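Local atomic coordinates of pyroglutatmate porin OpdO (Pseudomonas aeruginosa, PDB entry 3SZV), a protein that forms an outer-membrane beta-barrel channel that probably lets small solutes such as carboxylates cross the bacterial outer membrane. Residues Asp190-Ala195 with Gly212-Ile217; Leu205-His210 with Ala223-Thr228; Leu296-Gln301 with Ser312-Tyr317. All blocks are in the same frame, centred on the assembly; numbering follows the deposited sequence.

Contact 1: Asp190-Ala195 with Gly212-Ile217. With C8E ((hydroxyethyloxy)tri(ethyloxy)octane), chain I; C8E ((hydroxyethyloxy)tri(ethyloxy)octane), chain B.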
loop_
_atom_site.group_PDB
_atom_site.type_symbol
_atom_site.label_atom_id
_atom_site.label_comp_id
_atom_site.label_asym_id
_atom_site.label_seq_id
_atom_site.Cartn_x
_atom_site.Cartn_y
_atom_site.Cartn_z
ATOM N N ASP A 190 11.300 2.705 17.376
ATOM C CA ASP A 190 10.418 1.630 17.808
ATOM C C ASP A 190 8.969 2.085 17.977
ATOM O O ASP A 190 8.181 1.427 18.659
ATOM C CB ASP A 190 10.934 0.934 19.075
ATOM C CG ASP A 190 11.068 1.876 20.248
ATOM O OD1 ASP A 190 10.549 3.006 20.172
ATOM O OD2 ASP A 190 11.689 1.474 21.256
ATOM N N ALA A 191 8.615 3.200 17.345
ATOM C CA ALA A 191 7.244 3.681 17.453
ATOM C C ALA A 191 6.813 4.530 16.273
ATOM O O ALA A 191 7.456 5.522 15.936
ATOM C CB ALA A 191 7.033 4.447 18.763
ATOM N N PHE A 192 5.725 4.127 15.633
ATOM C CA PHE A 192 5.044 4.996 14.692
ATOM C C PHE A 192 3.640 5.252 15.184
ATOM O O PHE A 192 2.878 4.312 15.438
ATOM C CB PHE A 192 4.991 4.430 13.273
ATOM C CG PHE A 192 4.418 5.406 12.290
ATOM C CD1 PHE A 192 3.076 5.357 11.927
ATOM C CD2 PHE A 192 5.204 6.431 11.800
ATOM C CE1 PHE A 192 2.543 6.296 11.057
ATOM C CE2 PHE A 192 4.684 7.375 10.930
ATOM C CZ PHE A 192 3.343 7.300 10.556
ATOM N N ASP A 193 3.301 6.525 15.347
ATOM C CA ASP A 193 1.995 6.917 15.822
ATOM C C ASP A 193 1.368 7.873 14.826
ATOM O O ASP A 193 2.036 8.776 14.322
ATOM C CB ASP A 193 2.115 7.618 17.175
ATOM C CG ASP A 193 2.622 6.693 18.255
ATOM O OD1 ASP A 193 1.840 5.841 18.708
ATOM O OD2 ASP A 193 3.797 6.820 18.662
ATOM N N PHE A 194 0.081 7.707 14.542
ATOM C CA PHE A 194 -0.613 8.698 13.722
ATOM C C PHE A 194 -2.084 8.751 14.090
ATOM O O PHE A 194 -2.643 7.823 14.682
ATOM C CB PHE A 194 -0.466 8.408 12.226
ATOM C CG PHE A 194 -1.534 7.477 11.669
ATOM C CD1 PHE A 194 -2.703 7.994 11.125
ATOM C CD2 PHE A 194 -1.367 6.097 11.695
ATOM C CE1 PHE A 194 -3.694 7.159 10.616
ATOM C CE2 PHE A 194 -2.364 5.251 11.189
ATOM C CZ PHE A 194 -3.531 5.787 10.649
ATOM N N ALA A 195 -2.705 9.869 13.755
ATOM C CA ALA A 195 -4.149 9.975 13.758
ATOM C C ALA A 195 -4.533 10.797 12.552
ATOM O O ALA A 195 -3.761 11.652 12.089
ATOM C CB ALA A 195 -4.660 10.614 15.045
ATOM N N GLY A 212 1.443 12.413 11.998
ATOM C CA GLY A 212 2.133 11.227 12.470
ATOM C C GLY A 212 3.570 11.487 12.865
ATOM O O GLY A 212 4.126 12.553 12.603
ATOM N N ARG A 213 4.166 10.489 13.502
ATOM C CA ARG A 213 5.524 10.590 13.997
ATOM C C ARG A 213 6.162 9.218 13.971
ATOM O O ARG A 213 5.611 8.255 14.524
ATOM C CB ARG A 213 5.516 11.120 15.435
ATOM C CG ARG A 213 6.879 11.125 16.112
ATOM C CD ARG A 213 6.789 11.512 17.584
ATOM N NE ARG A 213 6.168 10.456 18.382
ATOM C CZ ARG A 213 6.013 10.501 19.700
ATOM N NH1 ARG A 213 6.444 11.555 20.389
ATOM N NH2 ARG A 213 5.429 9.489 20.331
ATOM N N LEU A 214 7.315 9.123 13.320
ATOM C CA LEU A 214 8.181 7.965 13.481
ATOM C C LEU A 214 9.187 8.388 14.551
ATOM O O LEU A 214 10.133 9.150 14.275
ATOM C CB LEU A 214 8.851 7.609 12.162
ATOM C CG LEU A 214 9.676 6.319 12.136
ATOM C CD1 LEU A 214 8.809 5.111 12.515
ATOM C CD2 LEU A 214 10.280 6.106 10.769
ATOM N N LYS A 215 8.940 7.961 15.786
ATOM C CA LYS A 215 9.634 8.481 16.961
ATOM C C LYS A 215 11.148 8.404 16.808
ATOM O O LYS A 215 11.696 7.378 16.404
ATOM C CB LYS A 215 9.174 7.735 18.218
ATOM C CG LYS A 215 9.664 8.381 19.514
ATOM C CD LYS A 215 9.170 7.622 20.748
ATOM C CE LYS A 215 9.710 8.248 22.027
ATOM N NZ LYS A 215 9.390 7.429 23.234
ATOM N N ASP A 216 11.801 9.527 17.113
ATOM C CA ASP A 216 13.257 9.671 17.038
ATOM C C ASP A 216 13.799 9.767 15.615
ATOM O O ASP A 216 15.016 9.757 15.422
ATOM C CB ASP A 216 13.966 8.556 17.812
ATOM C CG ASP A 216 13.555 8.516 19.269
ATOM O OD1 ASP A 216 13.669 9.557 19.953
ATOM O OD2 ASP A 216 13.094 7.446 19.721
ATOM N N ILE A 217 12.910 9.861 14.630
ATOM C CA ILE A 217 13.339 10.100 13.253
ATOM C C ILE A 217 12.629 11.310 12.647
ATOM O O ILE A 217 13.256 12.340 12.425
ATOM C CB ILE A 217 13.179 8.869 12.341
ATOM C CG1 ILE A 217 13.906 7.668 12.957
ATOM C CG2 ILE A 217 13.751 9.186 10.957
ATOM C CD1 ILE A 217 13.778 6.385 12.124
HETATM C C4 C8E I . 4.367 17.123 11.353
HETATM C C5 C8E I . 3.824 16.854 12.753
HETATM C C6 C8E I . 3.497 15.373 12.903
HETATM C C7 C8E I . 3.818 14.852 14.293
HETATM C C8 C8E I . 2.809 15.289 15.347
HETATM O O9 C8E I . 2.640 14.247 16.289
HETATM C C10 C8E I . 2.047 13.089 15.738
HETATM C C11 C8E I . 0.824 12.811 16.601
HETATM O O12 C8E I . 0.036 11.736 16.152
HETATM C C13 C8E I . -0.750 11.259 17.222
HETATM C C14 C8E I . -1.001 9.760 17.115
HETATM O O15 C8E I . -2.017 9.411 18.029
HETATM C C16 C8E I . -1.897 8.101 18.536
HETATM C C17 C8E I . -2.972 7.221 17.893
HETATM O O18 C8E I . -3.015 5.941 18.485
HETATM C C19 C8E I . -4.323 5.541 18.839
HETATM C C20 C8E I . -4.627 4.175 18.228
HETATM O O21 C8E I . -4.741 3.210 19.252
HETATM C C3 C8E B . -2.327 13.925 15.778
HETATM C C4 C8E B . -3.764 14.436 15.764
HETATM C C5 C8E B . -4.198 14.831 14.357
HETATM C C6 C8E B . -5.705 15.041 14.295
HETATM C C7 C8E B . -6.274 14.483 13.001
HETATM C C8 C8E B . -6.909 15.570 12.146
HETATM O O9 C8E B . -8.294 15.332 12.058
HETATM C C10 C8E B . -8.955 16.315 11.294
HETATM C C11 C8E B . -9.552 15.604 10.083
HETATM O O12 C8E B . -10.648 16.314 9.550
HETATM C C13 C8E B . -10.789 16.078 8.166
HETATM C C14 C8E B . -10.882 17.393 7.408
HETATM O O15 C8E B . -9.582 17.744 7.005
HETATM C C16 C8E B . -9.353 19.132 6.970
HETATM C C17 C8E B . -8.222 19.361 5.976
HETATM O O18 C8E B . -8.722 19.734 4.713
HETATM C C19 C8E B . -7.688 20.257 3.909
HETATM C C20 C8E B . -7.965 20.002 2.434
HETATM O O21 C8E B . -7.241 20.952 1.682
HETATM O O HOH W 1 11.915 5.104 18.985
HETATM O O HOH W 2 9.061 4.324 22.186
HETATM O O HOH W 3 5.766 7.944 17.378
#
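Phe192 and Leu214 meet on the tight side of this strand pair. Phe192 CG, anti to the backbone N (chi1 -174°), starts the ring toward the neighbouring strand, and its CD2 edge comes within 3.8 Å of Leu214 CB. The same CD2 is 3.3 Å from Arg213 O. Next along, Gly212 has no side chain to compete for room, and Phe194 CB sits 3.8 Å from Gly212 CA. Val134 and Ile289 from loops lie against Phe192 and Ser131 against Phe194; the buried side, largely apolar, suits the two rings.

The face bearing Asp193 and Arg213 is looser and polar. The two side chains run side by side, carboxylate and guanidinium planes 62° apart, in a long salt bridge of 3.5 Å between Asp193 OD2 and Arg213 NH2. A water accepts from Arg213 NE at 2.7 Å and also lies 2.6 Å from Asp193 OD2, while Asp193 OD1 is bonded to His165. The detergent of chain I passes over this face, its C14 3.8 Å from Asp193 CB. Farther out, a second water links Asp190 OD1 to Lys215 NZ.

Paired backbone bonds between Asp193 and Arg213 join the strands at 176°: an antiparallel beta hairpin of a porin barrel wall.

Contact 2: Leu205-His210 with Ala223-Thr228. With C8E ((hydroxyethyloxy)tri(ethyloxy)octane), chain B; C8E ((hydroxyethyloxy)tri(ethyloxy)octane), chain H.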
loop_
_atom_site.group_PDB
_atom_site.type_symbol
_atom_site.label_atom_id
_atom_site.label_comp_id
_atom_site.label_asym_id
_atom_site.label_seq_id
_atom_site.Cartn_x
_atom_site.Cartn_y
_atom_site.Cartn_z
ATOM N N LEU A 205 -16.682 15.594 -2.674
ATOM C CA LEU A 205 -15.434 16.198 -2.218
ATOM C C LEU A 205 -15.052 15.725 -0.823
ATOM O O LEU A 205 -15.832 15.864 0.121
ATOM C CB LEU A 205 -15.571 17.726 -2.219
ATOM C CG LEU A 205 -14.332 18.528 -1.836
ATOM C CD1 LEU A 205 -13.236 18.340 -2.878
ATOM C CD2 LEU A 205 -14.702 20.004 -1.690
ATOM N N THR A 206 -13.857 15.151 -0.710
ATOM C CA THR A 206 -13.362 14.603 0.552
ATOM C C THR A 206 -12.031 15.235 0.948
ATOM O O THR A 206 -11.081 15.235 0.164
ATOM C CB THR A 206 -13.184 13.077 0.444
ATOM O OG1 THR A 206 -14.439 12.503 0.088
ATOM C CG2 THR A 206 -12.738 12.487 1.776
ATOM N N ALA A 207 -11.981 15.768 2.159
ATOM C CA ALA A 207 -10.794 16.429 2.681
ATOM C C ALA A 207 -10.159 15.527 3.720
ATOM O O ALA A 207 -10.864 14.943 4.546
ATOM C CB ALA A 207 -11.178 17.754 3.315
ATOM N N SER A 208 -8.835 15.426 3.699
ATOM C CA SER A 208 -8.135 14.551 4.631
ATOM C C SER A 208 -7.003 15.284 5.321
ATOM O O SER A 208 -6.317 16.107 4.711
ATOM C CB SER A 208 -7.581 13.327 3.901
ATOM O OG SER A 208 -8.647 12.527 3.390
ATOM N N LEU A 209 -6.823 15.000 6.607
ATOM C CA LEU A 209 -5.712 15.552 7.374
ATOM C C LEU A 209 -5.199 14.460 8.308
ATOM O O LEU A 209 -5.956 13.947 9.149
ATOM C CB LEU A 209 -6.177 16.785 8.161
ATOM C CG LEU A 209 -5.098 17.506 8.964
ATOM C CD1 LEU A 209 -4.089 18.162 8.023
ATOM C CD2 LEU A 209 -5.737 18.533 9.870
ATOM N N HIS A 210 -3.926 14.095 8.152
ATOM C CA HIS A 210 -3.295 13.039 8.953
ATOM C C HIS A 210 -2.000 13.564 9.539
ATOM O O HIS A 210 -1.235 14.252 8.854
ATOM C CB HIS A 210 -2.997 11.811 8.090
ATOM C CG HIS A 210 -4.231 11.078 7.658
ATOM N ND1 HIS A 210 -4.515 9.788 8.059
ATOM C CD2 HIS A 210 -5.279 11.475 6.897
ATOM C CE1 HIS A 210 -5.674 9.415 7.545
ATOM N NE2 HIS A 210 -6.152 10.411 6.828
ATOM N N ALA A 223 -2.035 16.653 4.146
ATOM C CA ALA A 223 -3.364 17.163 3.830
ATOM C C ALA A 223 -3.705 16.735 2.417
ATOM O O ALA A 223 -2.850 16.749 1.535
ATOM C CB ALA A 223 -3.406 18.685 3.961
ATOM N N GLY A 224 -4.956 16.356 2.196
ATOM C CA GLY A 224 -5.379 15.924 0.879
ATOM C C GLY A 224 -6.785 16.384 0.559
ATOM O O GLY A 224 -7.602 16.597 1.453
ATOM N N LEU A 225 -7.056 16.565 -0.727
ATOM C CA LEU A 225 -8.394 16.927 -1.171
ATOM C C LEU A 225 -8.645 16.091 -2.397
ATOM O O LEU A 225 -7.841 16.104 -3.333
ATOM C CB LEU A 225 -8.441 18.421 -1.528
ATOM C CG LEU A 225 -9.814 19.079 -1.654
ATOM C CD1 LEU A 225 -10.619 18.930 -0.365
ATOM C CD2 LEU A 225 -9.667 20.556 -2.027
ATOM N N VAL A 226 -9.750 15.341 -2.401
ATOM C CA VAL A 226 -10.062 14.472 -3.519
ATOM C C VAL A 226 -11.483 14.761 -3.982
ATOM O O VAL A 226 -12.438 14.673 -3.201
ATOM C CB VAL A 226 -9.948 12.983 -3.136
ATOM C CG1 VAL A 226 -10.324 12.101 -4.301
ATOM C CG2 VAL A 226 -8.526 12.668 -2.673
ATOM N N HIS A 227 -11.607 15.129 -5.252
ATOM C CA HIS A 227 -12.893 15.429 -5.847
ATOM C C HIS A 227 -13.214 14.398 -6.903
ATOM O O HIS A 227 -12.402 14.106 -7.780
ATOM C CB HIS A 227 -12.894 16.826 -6.468
ATOM C CG HIS A 227 -14.205 17.197 -7.081
ATOM N ND1 HIS A 227 -14.424 17.167 -8.442
ATOM C CD2 HIS A 227 -15.375 17.577 -6.517
ATOM C CE1 HIS A 227 -15.670 17.531 -8.689
ATOM N NE2 HIS A 227 -16.270 17.782 -7.539
ATOM N N THR A 228 -14.416 13.844 -6.822
ATOM C CA THR A 228 -14.826 12.838 -7.778
ATOM C C THR A 228 -16.033 13.347 -8.554
ATOM O O THR A 228 -17.090 13.597 -7.981
ATOM C CB THR A 228 -15.139 11.507 -7.078
ATOM O OG1 THR A 228 -13.973 11.038 -6.393
ATOM C CG2 THR A 228 -15.574 10.457 -8.095
HETATM C C3 C8E B . -2.327 13.925 15.778
HETATM C C4 C8E B . -3.764 14.436 15.764
HETATM C C5 C8E B . -4.198 14.831 14.357
HETATM C C6 C8E B . -5.705 15.041 14.295
HETATM C C7 C8E B . -6.274 14.483 13.001
HETATM C C8 C8E B . -6.909 15.570 12.146
HETATM O O9 C8E B . -8.294 15.332 12.058
HETATM C C10 C8E B . -8.955 16.315 11.294
HETATM C C11 C8E B . -9.552 15.604 10.083
HETATM O O12 C8E B . -10.648 16.314 9.550
HETATM C C13 C8E B . -10.789 16.078 8.166
HETATM C C14 C8E B . -10.882 17.393 7.408
HETATM O O15 C8E B . -9.582 17.744 7.005
HETATM C C16 C8E B . -9.353 19.132 6.970
HETATM C C17 C8E B . -8.222 19.361 5.976
HETATM O O18 C8E B . -8.722 19.734 4.713
HETATM C C19 C8E B . -7.688 20.257 3.909
HETATM C C20 C8E B . -7.965 20.002 2.434
HETATM O O21 C8E B . -7.241 20.952 1.682
HETATM O O12 C8E H . 2.220 23.939 -4.012
HETATM C C13 C8E H . 1.543 23.665 -2.808
HETATM C C14 C8E H . 0.069 23.354 -3.067
HETATM O O15 C8E H . -0.420 22.580 -1.992
HETATM C C16 C8E H . -1.504 21.738 -2.323
HETATM C C17 C8E H . -2.675 22.028 -1.392
HETATM O O18 C8E H . -3.699 21.071 -1.575
HETATM C C19 C8E H . -3.456 19.869 -0.880
HETATM C C20 C8E H . -4.528 19.668 0.192
HETATM O O21 C8E H . -5.225 20.875 0.400
#
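Leu209 reaches across to Ala223 on the face that carries bound detergent, and every atom of its side chain has a neighbour. CB lies 3.7 Å from the ether oxygen O15 of the detergent in chain B. CG, set anti to the backbone N (chi1 -177°), comes within 4.1 Å of C8 of the same molecule. From there the branches part: CD1 meets Ala223 CB at 4.2 Å, whereas CD2 stays with the detergent, 3.9 Å from its C8. A branched apolar residue suits a surface that would face lipid in the membrane.

Both strands belong to a hairpin of the porin barrel, in which lipid-facing and inward-facing residues take turns along each strand. Two pairs of backbone bonds hold it, Thr206 with Val226 and Ser208 with Gly224; Ser208 N to Gly224 O spans 2.8 Å. On the outer face Leu205 and Leu225 cross obliquely, their CD1 atoms 3.7 Å apart, and Leu205 CD1 also rests against His227 CB. Ala207, whose side chain is a lone methyl, meets Leu225 CD1 with CB at 3.9 Å and has O18 of the chain B detergent on the same face at 3.5 Å. On the other face Ser208 OG turns to Asp198, whose OD1 also bonds His210 NE2.

Contact 3: Leu296-Gln301 with Ser312-Tyr317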
loop_
_atom_site.group_PDB
_atom_site.type_symbol
_atom_site.label_atom_id
_atom_site.label_comp_id
_atom_site.label_asym_id
_atom_site.label_seq_id
_atom_site.Cartn_x
_atom_site.Cartn_y
_atom_site.Cartn_z
ATOM N N LEU A 296 2.652 8.702 -2.569
ATOM C CA LEU A 296 3.061 9.655 -3.605
ATOM C C LEU A 296 2.354 9.326 -4.900
ATOM O O LEU A 296 2.279 8.160 -5.287
ATOM C CB LEU A 296 4.571 9.597 -3.821
ATOM C CG LEU A 296 5.407 10.101 -2.640
ATOM C CD1 LEU A 296 6.876 9.751 -2.865
ATOM C CD2 LEU A 296 5.231 11.623 -2.431
ATOM N N VAL A 297 1.824 10.341 -5.570
ATOM C CA VAL A 297 1.072 10.081 -6.796
ATOM C C VAL A 297 1.922 9.433 -7.885
ATOM O O VAL A 297 1.391 8.692 -8.715
ATOM C CB VAL A 297 0.351 11.348 -7.361
ATOM C CG1 VAL A 297 -0.640 11.948 -6.332
ATOM C CG2 VAL A 297 1.362 12.398 -7.878
ATOM N N ASN A 298 3.230 9.721 -7.906
ATOM C CA ASN A 298 4.095 9.152 -8.931
ATOM C C ASN A 298 4.954 7.976 -8.453
ATOM O O ASN A 298 5.943 7.619 -9.088
ATOM C CB ASN A 298 4.961 10.254 -9.572
ATOM C CG ASN A 298 4.144 11.203 -10.457
ATOM O OD1 ASN A 298 2.979 10.940 -10.787
ATOM N ND2 ASN A 298 4.768 12.310 -10.863
ATOM N N PHE A 299 4.549 7.357 -7.343
ATOM C CA PHE A 299 5.166 6.113 -6.882
ATOM C C PHE A 299 4.596 4.971 -7.714
ATOM O O PHE A 299 3.381 4.732 -7.718
ATOM C CB PHE A 299 4.877 5.904 -5.386
ATOM C CG PHE A 299 5.059 4.486 -4.892
ATOM C CD1 PHE A 299 6.291 3.854 -4.954
ATOM C CD2 PHE A 299 3.999 3.822 -4.298
ATOM C CE1 PHE A 299 6.449 2.546 -4.464
ATOM C CE2 PHE A 299 4.152 2.528 -3.804
ATOM C CZ PHE A 299 5.376 1.897 -3.889
ATOM N N ILE A 300 5.484 4.287 -8.429
ATOM C CA ILE A 300 5.090 3.262 -9.386
ATOM C C ILE A 300 5.850 1.951 -9.138
ATOM O O ILE A 300 6.130 1.633 -7.975
ATOM C CB ILE A 300 5.172 3.804 -10.832
ATOM C CG1 ILE A 300 6.576 4.314 -11.176
ATOM C CG2 ILE A 300 4.146 4.911 -11.023
ATOM C CD1 ILE A 300 6.767 4.516 -12.677
ATOM N N GLN A 301 6.157 1.171 -10.177
ATOM C CA GLN A 301 6.624 -0.193 -9.928
ATOM C C GLN A 301 7.937 -0.229 -9.168
ATOM O O GLN A 301 8.088 -0.977 -8.195
ATOM C CB GLN A 301 6.743 -0.992 -11.230
ATOM C CG GLN A 301 7.194 -2.430 -11.020
ATOM C CD GLN A 301 7.098 -3.267 -12.289
ATOM O OE1 GLN A 301 6.242 -3.032 -13.146
ATOM N NE2 GLN A 301 7.982 -4.250 -12.419
ATOM N N SER A 312 8.371 15.736 -11.179
ATOM C CA SER A 312 8.061 14.649 -12.087
ATOM C C SER A 312 6.643 14.730 -12.615
ATOM O O SER A 312 5.758 15.294 -11.969
ATOM C CB SER A 312 8.309 13.298 -11.408
ATOM O OG SER A 312 7.460 13.100 -10.282
ATOM N N TRP A 313 6.443 14.182 -13.806
ATOM C CA TRP A 313 5.107 14.068 -14.365
ATOM C C TRP A 313 4.857 12.642 -14.808
ATOM O O TRP A 313 5.797 11.903 -15.133
ATOM C CB TRP A 313 4.901 15.058 -15.524
ATOM C CG TRP A 313 5.805 14.877 -16.699
ATOM C CD1 TRP A 313 6.957 15.565 -16.959
ATOM C CD2 TRP A 313 5.620 13.975 -17.795
ATOM N NE1 TRP A 313 7.506 15.136 -18.150
ATOM C CE2 TRP A 313 6.702 14.161 -18.681
ATOM C CE3 TRP A 313 4.641 13.025 -18.114
ATOM C CZ2 TRP A 313 6.837 13.426 -19.862
ATOM C CZ3 TRP A 313 4.775 12.299 -19.283
ATOM C CH2 TRP A 313 5.862 12.504 -20.144
ATOM N N GLN A 314 3.580 12.265 -14.814
ATOM C CA GLN A 314 3.162 10.906 -15.139
ATOM C C GLN A 314 2.039 10.937 -16.160
ATOM O O GLN A 314 1.122 11.758 -16.056
ATOM C CB GLN A 314 2.647 10.171 -13.892
ATOM C CG GLN A 314 2.085 8.769 -14.220
ATOM C CD GLN A 314 1.624 7.945 -13.018
ATOM O OE1 GLN A 314 1.175 6.816 -13.198
ATOM N NE2 GLN A 314 1.704 8.502 -11.806
ATOM N N LEU A 315 2.098 10.022 -17.125
ATOM C CA LEU A 315 0.935 9.705 -17.947
ATOM C C LEU A 315 0.684 8.207 -17.835
ATOM O O LEU A 315 1.618 7.409 -17.923
ATOM C CB LEU A 315 1.141 10.145 -19.402
ATOM C CG LEU A 315 1.028 11.660 -19.620
ATOM C CD1 LEU A 315 1.470 12.056 -21.026
ATOM C CD2 LEU A 315 -0.393 12.152 -19.337
ATOM N N ARG A 316 -0.582 7.836 -17.640
ATOM C CA ARG A 316 -0.973 6.450 -17.442
ATOM C C ARG A 316 -2.193 6.135 -18.280
ATOM O O ARG A 316 -3.136 6.931 -18.341
ATOM C CB ARG A 316 -1.307 6.191 -15.974
ATOM C CG ARG A 316 -1.840 4.801 -15.720
ATOM C CD ARG A 316 -2.115 4.560 -14.245
ATOM N NE ARG A 316 -2.907 3.354 -14.080
ATOM C CZ ARG A 316 -2.891 2.585 -12.999
ATOM N NH1 ARG A 316 -2.101 2.896 -11.976
ATOM N NH2 ARG A 316 -3.651 1.506 -12.950
ATOM N N TYR A 317 -2.169 4.971 -18.923
ATOM C CA TYR A 317 -3.306 4.499 -19.706
ATOM C C TYR A 317 -3.739 3.125 -19.224
ATOM O O TYR A 317 -2.899 2.245 -18.999
ATOM C CB TYR A 317 -2.941 4.438 -21.198
ATOM C CG TYR A 317 -4.028 3.830 -22.049
ATOM C CD1 TYR A 317 -3.894 2.553 -22.577
ATOM C CD2 TYR A 317 -5.205 4.525 -22.301
ATOM C CE1 TYR A 317 -4.901 1.992 -23.343
ATOM C CE2 TYR A 317 -6.224 3.970 -23.063
ATOM C CZ TYR A 317 -6.064 2.704 -23.583
ATOM O OH TYR A 317 -7.079 2.166 -24.337
#
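Asn298 lies between Ser312 and Gln314 and uses both ends of its amide. Its ND2 donates to Ser312 OG over 2.9 Å in a nearly straight bond (169°), with the hydroxyl in the plane of the asparagine amide. Its OD1 accepts from Gln314 NE2, also at 2.9 Å. OD1 lies near the plane of the Gln314 amide, but NE2 is tilted out of the Asn298 carbonyl plane, and the two amide planes stand 66° apart. The same NE2 makes a second, weak bond to Val297 O at 3.1 Å, so one amide nitrogen grips both the backbone and the side chain of the turn.

Gln314 can reach this far because CG is anti to its backbone N (chi1 175°) and the chain beyond is fully extended. It slides past Asn298 in the opposite direction, bringing Gln314 CB to 3.2 Å from Asn298 OD1, while Ile300 CG2 lies 4.1 Å from Gln314 OE1.

A second shell sets these groups in place. Leu296 to Phe299 form a type I beta turn, closed by Phe299 N to Leu296 O at 3.2 Å, and Gln278 OE1 of the adjacent strand receives Asn298 N. Backbone bonds to Gln278 and Gly276 fix Ser312 and Gln314 in the strand 311-320, from which Trp313 points away from the loop; it lies on the surface, its ring meeting Tyr335.

Asn298 and Gln314 each offer a donor and an acceptor without net charge, so the loop is joined to the barrel wall here by neutral hydrogen bonds and not by an ion pair.

How the contacts relate
Contacts 1 and 2 share strand 205-214, which pairs with strand 186-200 in contact 1 and with strand 218-230 in contact 2; their segments therefore interleave along the chain. Their centres are about 22 Å apart, yet they meet where Phe194 CE1 approaches His210 ND1 at 3.8 Å, and one detergent molecule touches both. Contact 3 comes later in sequence, its centre about 27 Å from that of contact 1 and about 19 Å from that of contact 2, with no direct touch. The first two are thus neighbouring steps of the barrel wall, whereas contact 3 ties the long loop between strands 271-281 and 311-320 to that wall.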